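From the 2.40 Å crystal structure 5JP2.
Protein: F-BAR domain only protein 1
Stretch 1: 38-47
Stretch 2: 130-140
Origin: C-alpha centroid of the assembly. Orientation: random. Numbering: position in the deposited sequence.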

# COMPACT_ATOMS: atom_id res chain seq x y z
N ARG B 38 4.22 -22.86 1.51
CA ARG B 38 4.67 -22.01 0.42
C ARG B 38 3.77 -20.79 0.31
O ARG B 38 2.59 -20.83 0.68
CB ARG B 38 4.67 -22.78 -0.91
CG ARG B 38 5.84 -23.74 -1.08
CD ARG B 38 5.57 -24.75 -2.19
NE ARG B 38 6.57 -25.81 -2.26
CZ ARG B 38 6.40 -26.94 -2.94
NH1 ARG B 38 5.27 -27.15 -3.60
NH2 ARG B 38 7.35 -27.87 -2.96
N CYS B 39 4.31 -19.69 -0.22
CA CYS B 39 3.52 -18.48 -0.27
C CYS B 39 3.62 -17.79 -1.63
O CYS B 39 4.56 -17.98 -2.38
CB CYS B 39 3.92 -17.50 0.83
SG CYS B 39 5.17 -16.36 0.36
N LEU B 40 2.59 -17.00 -1.92
CA LEU B 40 2.54 -16.13 -3.08
C LEU B 40 2.25 -14.71 -2.63
O LEU B 40 1.37 -14.49 -1.80
CB LEU B 40 1.45 -16.59 -4.04
CG LEU B 40 1.32 -18.10 -4.23
CD1 LEU B 40 -0.10 -18.48 -4.64
CD2 LEU B 40 2.32 -18.56 -5.27
N VAL B 41 2.95 -13.74 -3.20
CA VAL B 41 2.75 -12.33 -2.89
C VAL B 41 2.51 -11.53 -4.17
O VAL B 41 3.25 -11.68 -5.15
CB VAL B 41 3.95 -11.76 -2.11
CG1 VAL B 41 3.75 -10.29 -1.86
CG2 VAL B 41 4.09 -12.48 -0.81
N LYS B 42 1.50 -10.66 -4.16
CA LYS B 42 1.26 -9.68 -5.22
C LYS B 42 1.07 -8.28 -4.63
O LYS B 42 0.12 -8.04 -3.87
CB LYS B 42 0.05 -10.05 -6.07
CG LYS B 42 -0.09 -9.14 -7.30
CD LYS B 42 -1.28 -9.47 -8.17
CE LYS B 42 -2.57 -9.03 -7.54
NZ LYS B 42 -3.66 -8.91 -8.52
N ILE B 43 1.93 -7.35 -5.01
CA ILE B 43 1.80 -5.95 -4.61
C ILE B 43 1.34 -5.13 -5.80
O ILE B 43 1.87 -5.26 -6.90
CB ILE B 43 3.13 -5.41 -4.06
CG1 ILE B 43 3.56 -6.22 -2.85
CG2 ILE B 43 2.98 -3.96 -3.69
CD1 ILE B 43 4.99 -6.09 -2.53
N THR B 44 0.35 -4.28 -5.57
CA THR B 44 -0.16 -3.37 -6.58
C THR B 44 -0.02 -1.94 -6.09
O THR B 44 -0.43 -1.60 -4.98
CB THR B 44 -1.61 -3.68 -6.88
OG1 THR B 44 -1.69 -5.05 -7.29
CG2 THR B 44 -2.08 -2.82 -7.99
N GLY B 45 0.59 -1.09 -6.91
CA GLY B 45 0.91 0.24 -6.46
C GLY B 45 0.42 1.32 -7.39
O GLY B 45 0.18 1.08 -8.57
N ASP B 46 0.33 2.52 -6.83
CA ASP B 46 -0.12 3.70 -7.54
C ASP B 46 0.75 4.89 -7.16
O ASP B 46 1.00 5.12 -5.98
CB ASP B 46 -1.57 4.00 -7.23
CG ASP B 46 -1.94 5.42 -7.56
OD1 ASP B 46 -1.93 6.26 -6.64
OD2 ASP B 46 -2.24 5.72 -8.74
N LEU B 47 1.21 5.66 -8.14
CA LEU B 47 1.93 6.90 -7.91
C LEU B 47 1.07 8.09 -8.34
O LEU B 47 0.73 8.22 -9.51
CB LEU B 47 3.25 6.92 -8.67
CG LEU B 47 4.07 8.20 -8.58
CD1 LEU B 47 4.51 8.49 -7.17
CD2 LEU B 47 5.28 8.07 -9.47
N LEU B 130 0.07 9.35 -12.07
CA LEU B 130 1.22 9.13 -12.93
C LEU B 130 1.40 7.67 -13.36
O LEU B 130 1.80 7.42 -14.50
CB LEU B 130 2.48 9.62 -12.24
CG LEU B 130 2.46 11.11 -11.88
CD1 LEU B 130 3.80 11.57 -11.38
CD2 LEU B 130 2.05 11.92 -13.08
N LEU B 131 1.21 6.71 -12.46
CA LEU B 131 1.69 5.36 -12.74
C LEU B 131 0.92 4.31 -11.96
O LEU B 131 0.51 4.55 -10.82
CB LEU B 131 3.17 5.27 -12.41
CG LEU B 131 3.92 3.99 -12.70
CD1 LEU B 131 4.45 4.03 -14.10
CD2 LEU B 131 5.04 3.90 -11.71
N LYS B 132 0.73 3.14 -12.58
CA LYS B 132 0.31 1.92 -11.91
C LYS B 132 1.42 0.89 -12.07
O LYS B 132 2.15 0.91 -13.06
CB LYS B 132 -0.98 1.36 -12.49
CG LYS B 132 -2.08 2.36 -12.63
CD LYS B 132 -2.46 2.98 -11.33
CE LYS B 132 -3.80 3.68 -11.46
NZ LYS B 132 -4.19 4.39 -10.22
N TYR B 133 1.57 0.01 -11.10
CA TYR B 133 2.65 -0.96 -11.18
C TYR B 133 2.33 -2.17 -10.31
O TYR B 133 1.43 -2.14 -9.47
CB TYR B 133 4.01 -0.34 -10.81
CG TYR B 133 4.11 0.24 -9.43
CD1 TYR B 133 3.68 1.52 -9.16
CD2 TYR B 133 4.64 -0.49 -8.39
CE1 TYR B 133 3.77 2.06 -7.90
CE2 TYR B 133 4.73 0.03 -7.12
CZ TYR B 133 4.30 1.31 -6.89
OH TYR B 133 4.39 1.84 -5.63
N GLN B 134 3.09 -3.24 -10.53
CA GLN B 134 2.78 -4.56 -10.00
C GLN B 134 4.07 -5.27 -9.65
O GLN B 134 5.05 -5.15 -10.37
CB GLN B 134 2.01 -5.37 -11.03
CG GLN B 134 1.00 -6.31 -10.49
CD GLN B 134 0.22 -6.97 -11.59
OE1 GLN B 134 0.68 -7.02 -12.73
NE2 GLN B 134 -0.96 -7.47 -11.27
N ALA B 135 4.06 -6.00 -8.54
CA ALA B 135 5.20 -6.82 -8.16
C ALA B 135 4.70 -8.13 -7.57
O ALA B 135 3.81 -8.12 -6.72
CB ALA B 135 6.09 -6.10 -7.15
N SER B 136 5.26 -9.24 -8.04
CA SER B 136 4.84 -10.58 -7.64
C SER B 136 6.04 -11.38 -7.21
O SER B 136 7.13 -11.23 -7.75
CB SER B 136 4.16 -11.32 -8.78
OG SER B 136 3.00 -10.64 -9.23
N SER B 137 5.84 -12.25 -6.23
CA SER B 137 6.92 -13.11 -5.79
C SER B 137 6.35 -14.38 -5.16
O SER B 137 5.22 -14.39 -4.68
CB SER B 137 7.84 -12.40 -4.80
OG SER B 137 9.15 -12.90 -4.92
N GLN B 138 7.12 -15.46 -5.25
CA GLN B 138 6.89 -16.65 -4.44
C GLN B 138 7.85 -16.70 -3.25
O GLN B 138 7.87 -17.69 -2.53
CB GLN B 138 7.03 -17.90 -5.30
CG GLN B 138 6.00 -17.98 -6.40
CD GLN B 138 6.09 -19.26 -7.19
OE1 GLN B 138 7.08 -19.98 -7.12
NE2 GLN B 138 5.05 -19.55 -7.96
N ASP B 139 8.65 -15.66 -3.07
CA ASP B 139 9.61 -15.58 -1.99
C ASP B 139 8.95 -14.91 -0.79
O ASP B 139 8.59 -13.73 -0.89
CB ASP B 139 10.83 -14.79 -2.44
CG ASP B 139 11.96 -14.86 -1.46
OD1 ASP B 139 11.75 -15.22 -0.29
OD2 ASP B 139 13.09 -14.52 -1.87
N PRO B 140 8.78 -15.59 0.34
CA PRO B 140 8.14 -14.95 1.50
C PRO B 140 8.86 -13.71 1.97
O PRO B 140 8.27 -12.90 2.69
CB PRO B 140 8.14 -16.05 2.57
CG PRO B 140 9.14 -17.04 2.10
CD PRO B 140 9.13 -16.99 0.62
O HOH W 1 6.55 -19.88 -1.10

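The two stretches lie side by side as antiparallel strands, their N-to-C directions 169° apart and their axes approaching to 4.6 Å, and together they bury 896 Å² of surface. The register runs without a break from Val-41 opposite Ser-137 to Leu-47 opposite Leu-131.

From Val-41 to Leu-47, every second residue both donates and accepts a backbone hydrogen bond across the strands. Val-41 N donates to Ser-137 O (2.8 Å) and Val-41 O accepts from Ser-137 N (2.9 Å). The same closed pair recurs at Ile-43, where N reaches Ala-135 O at 2.7 Å and O receives Ala-135 N at 2.8 Å, and at Gly-45, where N reaches Tyr-133 O at 2.9 Å and O receives Tyr-133 N at 3.1 Å. At the far end the pattern loosens. Leu-47 N still donates to Leu-131 O (3.0 Å), but Leu-47 O is shared: it takes Leu-130 N at 2.9 Å and, more weakly, Leu-131 N at 3.3 Å. Between these rungs, CA-H...O contacts give most of these carbonyls a further, softer partner; Ser-136 CA, for example, lies 3.2 Å from Val-41 O.

Near Cys-39 the direct ladder gives way to water. Water 1 accepts from Cys-39 N at 2.4 Å, a notably short distance, and donates to Gln-138 O at 2.9 Å, bridging the two backbones. Cys-39 O and Gln-138 O are 3.3 Å apart, but both are acceptors and cannot bond to each other. Close by, Cys-39 SG packs on Pro-140 CB at 3.7 Å.

Side chains alternate between the two faces of the sheet. The face carrying Val-41, Ile-43 and Leu-47 is largely apolar: Ile-43 CB meets Ala-135 CB at 4.3 Å, and Leu-47 CB meets Leu-131 CB at 4.1 Å. On this face Tyr-133, with chi1 in the p well, lays its ring over Gly-45, whose CA sits 3.7 Å from the ring centroid and 18° off the normal, a CH-pi contact. Glycine leaves room for this, since an ideal CB there would fall 2.2 Å from Tyr-133 CZ. The tyrosine hydroxyl is satisfied elsewhere in the structure.

The other face is more polar. Lys-132 NZ donates to Asp-46 OD2 at 2.8 Å, a salt bridge that joins opposite charges across a non-hydrogen-bonded pair, while Asp-46 OD1 is bonded to a residue adjoining the stretches. Farther along, the aliphatic part of Lys-42 lies against polar neighbours, with CD 3.7 Å from Gln-134 NE2 and CG 3.9 Å from Ser-136 OG.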